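Local atomic coordinates of hydrogenase maturation factor (Thermoanaerobacter tengcongensis, PDB entry 3VTI), a protein that probably uses ATP to dehydrate a carbamoyl group received from HypF into the nitrile needed for maturing [NiFe]-hydrogenases. Residues 52-57 with 69-74; 91-96 with 120-125; 144-149 with 260-265; 267-272 with 276-281; 289-294 with 299-304. All blocks are in the same frame, centred on the assembly; numbering follows the deposited sequence.

Interaction 1: residues 52-57 with 69-74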
# COMPACT_ATOMS: atom_id res chain seq x y z
N LEU C 52 -15.68 1.12 0.55
CA LEU C 52 -15.09 2.00 -0.44
C LEU C 52 -14.51 1.23 -1.62
O LEU C 52 -14.79 1.54 -2.78
CB LEU C 52 -14.01 2.84 0.24
CG LEU C 52 -13.33 3.97 -0.51
CD1 LEU C 52 -14.34 4.83 -1.26
CD2 LEU C 52 -12.49 4.81 0.46
N ALA C 53 -13.72 0.20 -1.33
CA ALA C 53 -13.05 -0.60 -2.34
C ALA C 53 -14.05 -1.24 -3.32
O ALA C 53 -13.76 -1.37 -4.51
CB ALA C 53 -12.20 -1.65 -1.68
N VAL C 54 -15.21 -1.64 -2.82
CA VAL C 54 -16.22 -2.27 -3.65
C VAL C 54 -16.97 -1.20 -4.45
O VAL C 54 -16.97 -1.23 -5.68
CB VAL C 54 -17.22 -3.12 -2.83
CG1 VAL C 54 -18.28 -3.74 -3.73
CG2 VAL C 54 -16.48 -4.21 -2.07
N CYS C 55 -17.57 -0.25 -3.74
CA CYS C 55 -18.40 0.77 -4.34
C CYS C 55 -17.71 1.54 -5.45
O CYS C 55 -18.28 1.73 -6.54
CB CYS C 55 -18.92 1.72 -3.26
SG CYS C 55 -20.16 0.91 -2.19
N GLY C 56 -16.47 1.95 -5.19
CA GLY C 56 -15.71 2.73 -6.16
C GLY C 56 -15.54 2.03 -7.49
O GLY C 56 -15.64 2.63 -8.54
N THR C 57 -15.26 0.73 -7.43
CA THR C 57 -15.07 -0.06 -8.63
C THR C 57 -16.39 -0.47 -9.26
O THR C 57 -16.49 -0.58 -10.49
CB THR C 57 -14.21 -1.28 -8.32
OG1 THR C 57 -12.87 -0.83 -8.07
CG2 THR C 57 -14.21 -2.25 -9.49
N LEU C 69 -20.82 -6.69 -12.85
CA LEU C 69 -21.14 -8.07 -12.47
C LEU C 69 -20.07 -8.74 -11.60
O LEU C 69 -20.39 -9.39 -10.60
CB LEU C 69 -21.39 -8.94 -13.71
CG LEU C 69 -22.60 -8.73 -14.62
CD1 LEU C 69 -22.40 -9.49 -15.93
CD2 LEU C 69 -23.91 -9.16 -13.95
N PHE C 70 -18.81 -8.60 -12.00
CA PHE C 70 -17.72 -9.34 -11.38
C PHE C 70 -16.61 -8.43 -10.94
O PHE C 70 -16.29 -7.43 -11.62
CB PHE C 70 -17.19 -10.42 -12.32
CG PHE C 70 -18.27 -11.32 -12.85
CD1 PHE C 70 -18.99 -12.16 -11.99
CD2 PHE C 70 -18.58 -11.33 -14.21
CE1 PHE C 70 -20.00 -13.00 -12.49
CE2 PHE C 70 -19.58 -12.17 -14.71
CZ PHE C 70 -20.29 -13.01 -13.85
N LEU C 71 -16.01 -8.77 -9.80
CA LEU C 71 -14.95 -7.99 -9.20
C LEU C 71 -13.79 -8.85 -8.74
O LEU C 71 -13.96 -10.01 -8.36
CB LEU C 71 -15.48 -7.18 -8.01
CG LEU C 71 -15.85 -5.71 -8.23
CD1 LEU C 71 -17.17 -5.57 -8.97
CD2 LEU C 71 -15.89 -4.97 -6.90
N THR C 72 -12.60 -8.28 -8.77
CA THR C 72 -11.45 -8.92 -8.16
C THR C 72 -11.09 -8.11 -6.93
O THR C 72 -11.34 -6.91 -6.88
CB THR C 72 -10.27 -8.96 -9.10
OG1 THR C 72 -10.04 -7.66 -9.61
CG2 THR C 72 -10.56 -9.92 -10.28
N ALA C 73 -10.52 -8.77 -5.92
CA ALA C 73 -10.11 -8.09 -4.70
C ALA C 73 -8.69 -8.48 -4.30
O ALA C 73 -8.42 -9.64 -4.00
CB ALA C 73 -11.09 -8.37 -3.57
N ALA C 74 -7.80 -7.50 -4.32
CA ALA C 74 -6.43 -7.71 -3.91
C ALA C 74 -6.13 -6.95 -2.62
O ALA C 74 -6.42 -5.76 -2.50
CB ALA C 74 -5.48 -7.32 -5.01
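A buried helix-on-sheet interface close to the magnesium site joins helix 49-60 to strand 66-78, and it turns on Leu71, which meets Val54 and Thr57 on the sheet-facing side of the helix. The leucine does its touching with CG and with the branch ending in CD2. Its CG lies 4.0 Å from Thr57 CG2, the two side chains passing each other in opposite directions so that methyl and branch carbon lie alongside. On the neighbouring turn Val54 crosses Leu71 at about a right angle, bringing its CG1 to 4.2 Å from Leu71 CD2. The same methyl also lies 4.1 Å from the backbone atom Val54 O. In the PurM-like fold of AIR synthase relatives, to whose N-terminal domain both segments belong, a mixed sheet is covered on one side by helices, and this contact is one piece of that cover. Threonine suits its place because it has two unlike branches. With OG1 beside the backbone N and anti to the carbonyl carbon (chi1 -70°), the methyl is left to face Leu71 while the hydroxyl is hydrogen-bonded to Thr124 OG1 on strand 120-130. Thr57 therefore serves the apolar core and buries a satisfied polar atom together. Its side chain is about 5 Å from that of the magnesium ligand Asp60, further along the same helix. On the strand, Leu69 and Phe70 both face Ile127 in a classic beta bulge, and Phe70 packs on Leu26 of the second subunit.

Interaction 2: residues 91-96 with 120-125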
# COMPACT_ATOMS: atom_id res chain seq x y z
N LYS C 91 -16.24 -8.12 5.77
CA LYS C 91 -17.70 -8.06 5.95
C LYS C 91 -18.33 -6.89 5.19
O LYS C 91 -19.33 -7.08 4.48
CB LYS C 91 -18.03 -7.95 7.45
CG LYS C 91 -19.51 -8.13 7.80
CD LYS C 91 -19.75 -7.81 9.26
CE LYS C 91 -21.13 -8.27 9.73
NZ LYS C 91 -22.22 -7.40 9.18
N SER C 92 -17.76 -5.69 5.34
CA SER C 92 -18.22 -4.50 4.62
C SER C 92 -18.14 -4.66 3.11
O SER C 92 -19.02 -4.19 2.39
CB SER C 92 -17.41 -3.28 5.04
OG SER C 92 -17.73 -2.89 6.35
N MET C 93 -17.09 -5.34 2.64
CA MET C 93 -16.96 -5.70 1.24
C MET C 93 -18.04 -6.68 0.81
O MET C 93 -18.65 -6.51 -0.25
CB MET C 93 -15.57 -6.28 0.94
CG MET C 93 -14.43 -5.30 1.12
SD MET C 93 -12.85 -5.97 0.63
CE MET C 93 -12.82 -5.65 -1.13
N ALA C 94 -18.28 -7.71 1.62
CA ALA C 94 -19.34 -8.67 1.30
C ALA C 94 -20.70 -7.97 1.17
O ALA C 94 -21.42 -8.19 0.20
CB ALA C 94 -19.40 -9.79 2.33
N GLU C 95 -21.02 -7.10 2.13
CA GLU C 95 -22.29 -6.38 2.15
C GLU C 95 -22.50 -5.46 0.95
O GLU C 95 -23.59 -5.40 0.39
CB GLU C 95 -22.45 -5.60 3.45
CG GLU C 95 -22.76 -6.50 4.65
CD GLU C 95 -22.54 -5.80 5.99
OE1 GLU C 95 -21.60 -4.97 6.11
OE2 GLU C 95 -23.31 -6.11 6.94
N ALA C 96 -21.44 -4.76 0.54
CA ALA C 96 -21.51 -3.84 -0.59
C ALA C 96 -21.69 -4.57 -1.93
O ALA C 96 -22.46 -4.12 -2.78
CB ALA C 96 -20.28 -2.95 -0.63
N ILE C 120 -3.03 -1.53 5.80
CA ILE C 120 -3.69 -2.27 4.72
C ILE C 120 -4.07 -1.41 3.51
O ILE C 120 -4.68 -0.35 3.66
CB ILE C 120 -4.95 -3.04 5.24
CG1 ILE C 120 -5.60 -3.88 4.13
CG2 ILE C 120 -5.95 -2.08 5.88
CD1 ILE C 120 -6.56 -4.94 4.65
N PHE C 121 -3.69 -1.86 2.31
CA PHE C 121 -4.23 -1.32 1.06
C PHE C 121 -5.05 -2.38 0.34
O PHE C 121 -4.80 -3.58 0.49
CB PHE C 121 -3.12 -0.83 0.11
CG PHE C 121 -2.27 0.28 0.68
CD1 PHE C 121 -2.84 1.30 1.43
CD2 PHE C 121 -0.91 0.30 0.44
CE1 PHE C 121 -2.06 2.31 1.95
CE2 PHE C 121 -0.13 1.32 0.95
CZ PHE C 121 -0.70 2.32 1.71
N ILE C 122 -6.03 -1.93 -0.43
CA ILE C 122 -6.86 -2.82 -1.22
C ILE C 122 -6.98 -2.33 -2.66
O ILE C 122 -7.23 -1.14 -2.91
CB ILE C 122 -8.26 -3.00 -0.59
CG1 ILE C 122 -8.14 -3.51 0.86
CG2 ILE C 122 -9.11 -3.96 -1.41
CD1 ILE C 122 -9.35 -3.22 1.73
N ASN C 123 -6.79 -3.24 -3.60
CA ASN C 123 -7.11 -2.97 -4.99
C ASN C 123 -8.29 -3.81 -5.45
O ASN C 123 -8.38 -4.99 -5.14
CB ASN C 123 -5.91 -3.22 -5.90
CG ASN C 123 -6.22 -2.95 -7.36
OD1 ASN C 123 -6.89 -3.74 -8.03
ND2 ASN C 123 -5.78 -1.80 -7.86
N THR C 124 -9.19 -3.19 -6.20
CA THR C 124 -10.28 -3.93 -6.81
C THR C 124 -10.32 -3.66 -8.30
O THR C 124 -10.10 -2.52 -8.73
CB THR C 124 -11.66 -3.60 -6.18
OG1 THR C 124 -11.83 -2.18 -6.10
CG2 THR C 124 -11.77 -4.18 -4.80
N SER C 125 -10.58 -4.71 -9.08
CA SER C 125 -10.91 -4.54 -10.50
C SER C 125 -12.34 -4.99 -10.75
O SER C 125 -12.90 -5.77 -9.97
CB SER C 125 -9.95 -5.31 -11.40
OG SER C 125 -8.61 -4.96 -11.11
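Met93 carries this contact alone for segment 91-96, its terminal methyl reaching Ile122 and Thr124 on strand 120-130. Read from its start, the segment first presents Lys91, on the exposed side of the helix, whose NZ forms a salt bridge with Glu95 OE2 one turn later at 2.8 Å. Next comes Ser92, with OG hydrogen-bonded to Asp48 OD1 and to Lys88 O. Met93 then turns inward. Its chain runs out straight as far as the sulfur and bends there (chi3 85°), which swings CE in among the strand's side chains. That methyl lies 4.1 Å from Ile122 CG2, the two side chains sliding past each other, and equally 4.1 Å from Thr124 CG2, which it meets tip to tip. A long, flexible methionine suits a helix whose backbone stands well back from the strand, with 10.6 Å between Met93 CA and Thr124 CA. Ala94 is short where the helix packs on Ala11 of the second subunit. Ala96 closes the segment as a small residue set against Val54. Helix 83-100 thus lies beside helix 49-60 over the sheet, with Met93 wedged between Val54 of that helix and Ala73 and Phe75 of strand 66-78.

Interaction 3: residues 144-149 with 260-265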
# COMPACT_ATOMS: atom_id res chain seq x y z
N GLY C 144 -25.08 22.54 -25.59
CA GLY C 144 -26.52 22.41 -25.48
C GLY C 144 -26.95 21.33 -24.49
O GLY C 144 -28.11 21.31 -24.05
N ASP C 145 -26.03 20.43 -24.16
CA ASP C 145 -26.29 19.37 -23.19
C ASP C 145 -26.43 19.96 -21.80
O ASP C 145 -25.88 21.03 -21.51
CB ASP C 145 -25.13 18.36 -23.16
CG ASP C 145 -25.10 17.46 -24.38
OD1 ASP C 145 -26.16 17.24 -25.01
OD2 ASP C 145 -24.01 16.95 -24.69
N ILE C 146 -27.13 19.24 -20.93
CA ILE C 146 -27.36 19.66 -19.54
C ILE C 146 -26.52 18.81 -18.60
O ILE C 146 -26.33 17.61 -18.81
CB ILE C 146 -28.86 19.56 -19.17
CG1 ILE C 146 -29.73 20.42 -20.11
CG2 ILE C 146 -29.10 19.90 -17.70
CD1 ILE C 146 -29.49 21.93 -20.04
N VAL C 147 -25.99 19.46 -17.56
CA VAL C 147 -25.18 18.79 -16.56
C VAL C 147 -25.99 18.64 -15.29
O VAL C 147 -26.54 19.61 -14.78
CB VAL C 147 -23.91 19.59 -16.26
CG1 VAL C 147 -22.93 18.75 -15.44
CG2 VAL C 147 -23.25 20.03 -17.55
N LEU C 148 -26.04 17.42 -14.77
CA LEU C 148 -26.68 17.13 -13.50
C LEU C 148 -25.70 16.48 -12.52
O LEU C 148 -24.71 15.85 -12.93
CB LEU C 148 -27.89 16.22 -13.70
CG LEU C 148 -29.06 16.75 -14.54
CD1 LEU C 148 -28.88 16.44 -16.01
CD2 LEU C 148 -30.35 16.16 -14.03
N ILE C 149 -25.98 16.64 -11.23
CA ILE C 149 -25.30 15.90 -10.17
C ILE C 149 -26.34 15.11 -9.40
O ILE C 149 -27.42 15.63 -9.09
CB ILE C 149 -24.51 16.84 -9.21
CG1 ILE C 149 -23.71 16.03 -8.19
CG2 ILE C 149 -25.45 17.77 -8.46
CD1 ILE C 149 -22.32 15.72 -8.62
N ASP C 260 -33.45 17.79 -24.13
CA ASP C 260 -34.86 17.41 -23.98
C ASP C 260 -35.09 16.33 -22.92
O ASP C 260 -36.21 16.13 -22.46
CB ASP C 260 -35.45 16.97 -25.33
CG ASP C 260 -36.13 18.11 -26.10
OD1 ASP C 260 -36.03 19.28 -25.66
OD2 ASP C 260 -36.76 17.84 -27.14
N TYR C 261 -34.02 15.64 -22.50
CA TYR C 261 -34.16 14.52 -21.57
C TYR C 261 -33.72 14.83 -20.15
O TYR C 261 -33.81 13.97 -19.27
CB TYR C 261 -33.44 13.28 -22.12
CG TYR C 261 -34.05 12.78 -23.41
CD1 TYR C 261 -35.01 11.77 -23.40
CD2 TYR C 261 -33.70 13.35 -24.63
CE1 TYR C 261 -35.58 11.32 -24.59
CE2 TYR C 261 -34.26 12.92 -25.81
CZ TYR C 261 -35.20 11.90 -25.79
OH TYR C 261 -35.75 11.48 -26.97
N ALA C 262 -33.30 16.07 -19.93
CA ALA C 262 -32.79 16.51 -18.62
C ALA C 262 -33.82 16.42 -17.50
O ALA C 262 -33.50 15.97 -16.40
CB ALA C 262 -32.23 17.92 -18.72
N GLU C 263 -35.04 16.85 -17.79
CA GLU C 263 -36.14 16.77 -16.82
C GLU C 263 -36.42 15.32 -16.42
O GLU C 263 -36.65 15.02 -15.24
CB GLU C 263 -37.41 17.46 -17.35
CG GLU C 263 -37.34 19.01 -17.47
CD GLU C 263 -36.74 19.71 -16.22
OE1 GLU C 263 -37.05 19.30 -15.08
OE2 GLU C 263 -35.96 20.69 -16.38
N LYS C 264 -36.38 14.42 -17.41
CA LYS C 264 -36.60 13.00 -17.17
C LYS C 264 -35.48 12.40 -16.36
O LYS C 264 -35.72 11.56 -15.50
CB LYS C 264 -36.77 12.24 -18.48
CG LYS C 264 -38.12 12.48 -19.16
CD LYS C 264 -38.16 11.91 -20.58
CE LYS C 264 -39.10 12.70 -21.50
NZ LYS C 264 -40.51 12.70 -21.00
N ALA C 265 -34.25 12.84 -16.61
CA ALA C 265 -33.08 12.34 -15.90
C ALA C 265 -33.09 12.74 -14.43
O ALA C 265 -32.68 11.97 -13.57
CB ALA C 265 -31.81 12.83 -16.57
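A beta-alpha-beta crossover in the C-terminal domain brings Ile146 and Leu148 against Ala262 and Ala265. Strands 254-257 and 279-285 are parallel but not adjacent: strand 146-149 runs antiparallel between them, and helix 262-270, which links the two, passes over this middle strand. The alternation of the strand turns Ile146 and Leu148 to the helix while Val147 points away from it. Ile146 takes the first turn. Ala262 CB sits 3.8 Å from Ile146 CB and about as near to both branches, CG1 and CG2, so the alanine methyl nestles against the branch point itself instead of meeting one tip. That fit depends on a small residue, since the two CA atoms of this pair are only 6.3 Å apart. Beta-branched isoleucine suits the strand side, where CB and both its branches can touch the one alanine methyl; it also packs on Ile280 of the next strand. The helix turn here is closed by the bond from Ala265 N to Tyr261 O, 2.9 Å long. Leu148 reaches further along the helix, with CG anti to its own carbonyl carbon (chi1 -63°), and lays CD2 3.9 Å from Ala262 O and 4.4 Å from Ala265 CB.

Interaction 4: residues 267-272 with 276-281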
# COMPACT_ATOMS: atom_id res chain seq x y z
N GLU C 267 -35.86 13.38 -12.67
CA GLU C 267 -36.91 12.67 -12.00
C GLU C 267 -36.58 11.21 -11.81
O GLU C 267 -36.96 10.63 -10.83
CB GLU C 267 -38.26 12.91 -12.67
CG GLU C 267 -38.60 12.01 -13.81
CD GLU C 267 -39.54 10.90 -13.41
OE1 GLU C 267 -40.48 11.19 -12.67
OE2 GLU C 267 -39.33 9.74 -13.83
N ILE C 268 -35.81 10.64 -12.72
CA ILE C 268 -35.32 9.28 -12.56
C ILE C 268 -34.42 9.18 -11.34
O ILE C 268 -34.50 8.22 -10.58
CB ILE C 268 -34.57 8.78 -13.84
CG1 ILE C 268 -35.58 8.36 -14.92
CG2 ILE C 268 -33.62 7.61 -13.51
CD1 ILE C 268 -34.98 8.28 -16.31
N MET C 269 -33.57 10.19 -11.15
CA MET C 269 -32.68 10.22 -9.99
C MET C 269 -33.46 10.48 -8.72
O MET C 269 -33.31 9.75 -7.75
CB MET C 269 -31.56 11.24 -10.17
CG MET C 269 -30.48 10.77 -11.11
SD MET C 269 -29.07 11.87 -11.24
CE MET C 269 -29.70 13.13 -12.33
N LYS C 270 -34.31 11.51 -8.72
CA LYS C 270 -35.06 11.89 -7.51
C LYS C 270 -35.97 10.79 -6.94
O LYS C 270 -36.40 10.86 -5.79
CB LYS C 270 -35.86 13.18 -7.73
CG LYS C 270 -35.03 14.45 -7.53
CD LYS C 270 -35.89 15.66 -7.19
CE LYS C 270 -35.03 16.88 -6.84
NZ LYS C 270 -34.10 16.66 -5.67
N SER C 271 -36.27 9.78 -7.76
CA SER C 271 -37.13 8.69 -7.34
C SER C 271 -36.29 7.47 -6.94
O SER C 271 -36.82 6.37 -6.76
CB SER C 271 -38.10 8.33 -8.46
OG SER C 271 -37.40 7.69 -9.52
N HIS C 272 -34.98 7.68 -6.79
CA HIS C 272 -34.05 6.64 -6.37
C HIS C 272 -33.39 7.03 -5.05
O HIS C 272 -33.01 8.19 -4.85
CB HIS C 272 -33.00 6.39 -7.45
CG HIS C 272 -32.10 5.22 -7.17
ND1 HIS C 272 -31.05 5.29 -6.29
CD2 HIS C 272 -32.10 3.96 -7.66
CE1 HIS C 272 -30.44 4.12 -6.24
NE2 HIS C 272 -31.06 3.30 -7.07
N LYS C 276 -32.03 11.54 -4.18
CA LYS C 276 -33.04 12.47 -3.65
C LYS C 276 -32.63 13.94 -3.72
O LYS C 276 -33.48 14.82 -3.82
CB LYS C 276 -33.42 12.11 -2.21
CG LYS C 276 -34.07 10.74 -2.04
CD LYS C 276 -35.49 10.68 -2.60
CE LYS C 276 -36.13 9.31 -2.36
NZ LYS C 276 -37.25 9.04 -3.32
N ASP C 277 -31.33 14.21 -3.67
CA ASP C 277 -30.83 15.58 -3.62
C ASP C 277 -30.28 16.02 -4.96
O ASP C 277 -29.56 17.01 -5.04
CB ASP C 277 -29.74 15.73 -2.55
CG ASP C 277 -30.22 15.33 -1.17
OD1 ASP C 277 -31.32 15.76 -0.77
OD2 ASP C 277 -29.49 14.57 -0.48
N ALA C 278 -30.63 15.27 -6.01
CA ALA C 278 -30.16 15.58 -7.37
C ALA C 278 -30.60 16.95 -7.84
O ALA C 278 -31.69 17.41 -7.50
CB ALA C 278 -30.62 14.52 -8.34
N GLU C 279 -29.74 17.59 -8.62
CA GLU C 279 -30.03 18.88 -9.24
C GLU C 279 -29.43 19.00 -10.64
O GLU C 279 -28.35 18.47 -10.92
CB GLU C 279 -29.49 20.04 -8.38
CG GLU C 279 -30.01 20.12 -6.93
CD GLU C 279 -31.40 20.74 -6.78
OE1 GLU C 279 -31.77 21.04 -5.62
OE2 GLU C 279 -32.12 20.94 -7.80
N ILE C 280 -30.17 19.68 -11.52
CA ILE C 280 -29.63 20.27 -12.73
C ILE C 280 -28.69 21.38 -12.25
O ILE C 280 -29.12 22.28 -11.53
CB ILE C 280 -30.77 20.88 -13.59
CG1 ILE C 280 -31.73 19.78 -14.08
CG2 ILE C 280 -30.21 21.72 -14.75
CD1 ILE C 280 -32.94 20.28 -14.85
N ILE C 281 -27.42 21.32 -12.63
CA ILE C 281 -26.43 22.27 -12.13
C ILE C 281 -25.78 23.19 -13.18
O ILE C 281 -25.20 24.21 -12.83
CB ILE C 281 -25.31 21.59 -11.29
CG1 ILE C 281 -24.55 20.55 -12.13
CG2 ILE C 281 -25.89 20.98 -10.01
CD1 ILE C 281 -23.21 20.15 -11.57
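Lys270 NZ gives two hydrogen bonds to backbone carbonyls of the chain that returns from helix 262-270 toward strand 279-285. One goes to Lys276 O at 2.7 Å, the nitrogen standing above that carbonyl's plane (39° out of it). The other runs to Ala278 O at 3.1 Å, and here the nitrogen lies in the carbonyl plane on a lone pair. The aliphatic part of the lysine is extended and only its end turns (chi4 -59°), which places the ammonium between the two oxygens. A reciprocal bond closes the other side: Lys276 NZ donates to Lys270 O, 3.2 Å away, with its own CD lying against the same oxygen. Two lysines thus hold each other's backbone carbonyls across the short loop, where their CA atoms come within 4.4 Å. Ser271 OG bonds back to Ile268 O at 3.1 Å and also to Lys186 NZ. Further in, the contact becomes apolar: Met269 CB meets Ala278 CB at 3.9 Å, and the small alanine lets the returning chain come close against the helix, whose methionine continues inward to Leu148. Replacing Lys270 by a leucine would probably leave the carbonyls of Lys276 and Ala278 without this donor and the loop less firmly tied to the helix. With Glu279 OE1 5.0 Å from Lys270 NZ, a nearby negative charge probably helps the carbonyl dipoles offset the lysine's charge. The polar outer layer is therefore mostly ammonium-to-carbonyl bonding, in which long cationic side chains hold together backbone that is not paired in a sheet.

Interaction 5: residues 289-294 with 299-304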
# COMPACT_ATOMS: atom_id res chain seq x y z
N LEU C 289 -14.12 26.48 -21.84
CA LEU C 289 -13.88 26.96 -20.49
C LEU C 289 -14.85 26.39 -19.45
O LEU C 289 -15.99 26.03 -19.77
CB LEU C 289 -13.95 28.49 -20.45
CG LEU C 289 -12.81 29.36 -20.98
CD1 LEU C 289 -11.46 28.96 -20.39
CD2 LEU C 289 -12.75 29.38 -22.52
N VAL C 290 -14.39 26.32 -18.21
CA VAL C 290 -15.21 25.86 -17.10
C VAL C 290 -15.52 27.04 -16.19
O VAL C 290 -14.64 27.54 -15.49
CB VAL C 290 -14.54 24.70 -16.31
CG1 VAL C 290 -15.46 24.20 -15.18
CG2 VAL C 290 -14.18 23.55 -17.24
N THR C 291 -16.78 27.48 -16.23
CA THR C 291 -17.21 28.70 -15.55
C THR C 291 -18.36 28.46 -14.57
O THR C 291 -19.19 27.58 -14.77
CB THR C 291 -17.64 29.77 -16.58
OG1 THR C 291 -18.76 29.30 -17.34
CG2 THR C 291 -16.48 30.13 -17.52
N ILE C 292 -18.41 29.27 -13.52
CA ILE C 292 -19.50 29.22 -12.55
C ILE C 292 -20.18 30.58 -12.41
O ILE C 292 -19.52 31.61 -12.22
CB ILE C 292 -19.04 28.69 -11.16
CG1 ILE C 292 -20.21 28.64 -10.18
CG2 ILE C 292 -17.87 29.51 -10.62
CD1 ILE C 292 -19.89 27.99 -8.85
N ASN C 293 -21.51 30.59 -12.51
CA ASN C 293 -22.30 31.80 -12.34
C ASN C 293 -22.85 31.92 -10.93
O ASN C 293 -23.43 30.97 -10.41
CB ASN C 293 -23.46 31.83 -13.35
CG ASN C 293 -23.12 32.60 -14.61
OD1 ASN C 293 -22.00 32.54 -15.12
ND2 ASN C 293 -24.11 33.32 -15.14
N THR C 294 -22.65 33.08 -10.33
CA THR C 294 -23.25 33.39 -9.03
C THR C 294 -24.64 34.00 -9.24
O THR C 294 -25.09 34.15 -10.39
CB THR C 294 -22.37 34.36 -8.20
OG1 THR C 294 -22.39 35.67 -8.79
CG2 THR C 294 -20.93 33.86 -8.11
N SER C 299 -20.06 35.86 -13.70
CA SER C 299 -19.33 34.70 -14.16
C SER C 299 -17.86 34.74 -13.71
O SER C 299 -17.23 35.80 -13.71
CB SER C 299 -19.43 34.61 -15.68
OG SER C 299 -19.07 33.32 -16.14
N ARG C 300 -17.33 33.58 -13.33
CA ARG C 300 -15.90 33.41 -13.06
C ARG C 300 -15.46 31.98 -13.38
O ARG C 300 -16.27 31.05 -13.30
CB ARG C 300 -15.53 33.79 -11.62
CG ARG C 300 -16.21 32.95 -10.55
CD ARG C 300 -15.58 33.13 -9.19
NE ARG C 300 -16.02 32.09 -8.26
CZ ARG C 300 -15.34 30.97 -8.00
NH1 ARG C 300 -14.16 30.74 -8.58
NH2 ARG C 300 -15.84 30.08 -7.15
N ILE C 301 -14.19 31.82 -13.75
CA ILE C 301 -13.64 30.49 -14.05
C ILE C 301 -13.53 29.65 -12.79
O ILE C 301 -13.20 30.16 -11.71
CB ILE C 301 -12.26 30.55 -14.79
CG1 ILE C 301 -11.20 31.30 -13.96
CG2 ILE C 301 -12.40 31.17 -16.17
CD1 ILE C 301 -10.24 30.39 -13.20
N VAL C 302 -13.82 28.36 -12.92
CA VAL C 302 -13.62 27.42 -11.84
C VAL C 302 -12.14 27.08 -11.81
O VAL C 302 -11.57 26.72 -12.84
CB VAL C 302 -14.47 26.15 -12.03
CG1 VAL C 302 -14.20 25.15 -10.92
CG2 VAL C 302 -15.96 26.51 -12.09
N ASP C 303 -11.52 27.23 -10.65
CA ASP C 303 -10.10 26.92 -10.49
C ASP C 303 -9.87 25.42 -10.39
O ASP C 303 -10.71 24.70 -9.83
CB ASP C 303 -9.54 27.64 -9.26
CG ASP C 303 -9.59 29.16 -9.40
OD1 ASP C 303 -8.82 29.73 -10.21
OD2 ASP C 303 -10.39 29.80 -8.69
N ARG C 304 -8.75 24.95 -10.93
CA ARG C 304 -8.42 23.52 -10.89
C ARG C 304 -7.65 23.14 -9.61
O ARG C 304 -6.68 23.81 -9.25
CB ARG C 304 -7.64 23.11 -12.14
CG ARG C 304 -7.57 21.60 -12.34
CD ARG C 304 -6.60 21.20 -13.44
NE ARG C 304 -7.27 21.07 -14.74
CZ ARG C 304 -6.80 20.34 -15.76
NH1 ARG C 304 -5.65 19.67 -15.63
NH2 ARG C 304 -7.47 20.28 -16.90
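Ile292 and Arg300 form the hydrogen-bonded pair at the centre of a beta hairpin, strands 290-293 and 299-301, and satisfy each other's backbone on both sides. Ile292 N donates to Arg300 O at 2.8 Å, almost straight (174° at the hydrogen) and nearly along the C=O axis. In return Arg300 N reaches Ile292 O at 3.1 Å, a more bent bond. Beyond the strand, Val302 N gives a third bond to Val290 O, 2.8 Å long, and that same oxygen receives a CA-H contact from Ile301. At the non-hydrogen-bonded pair Asn293 with Ser299, both Asn293 OD1 and Ser299 OG are hydrogen-bonded to Lys221 NZ of the adjacent strand. Two short polar side chains suit this spot, since they offer oxygens to one ammonium. On the opposite sheet face Arg300 and Ile292 lie side by side, and Ile292 CG2 sits 3.8 Å above the guanidinium plane, over its centre. Val302 CG2 touches this same methyl at 3.8 Å. An alanine at Arg300 would probably bare Ile292 CG2 on that side and take from Asp303 and Asp243 their long, weak ionic partner. Strand 299-301 is outermost in its sheet within this chain, and Ile301 makes backbone hydrogen bonds to the chain of another protein in the complex. Backbone groups on its far edge can thus extend the pairing beyond the hairpin.

Interactions 1 and 2 lie in the N-terminal domain with centres 6 Å apart, joined through Thr124 of interaction 2, whose OG1 is hydrogen-bonded to Thr57 OG1 and Ala53 O. Both reach neighbouring strands of one sheet and touch the second subunit. Interactions 3 and 4 use the same helix, 262-270, in the C-terminal domain; their strands pair directly, Val147 O with Ile281 N (2.9 Å). Interaction 5 lies in that same sheet, its centre 20 Å from that of interaction 3. The magnesium ion, held by Asp22, Asp60 and Asp199, is about 9 Å from the side chain of Thr57. From interaction 4, Met269 comes to about 12 Å from Asp199, side chain to side chain.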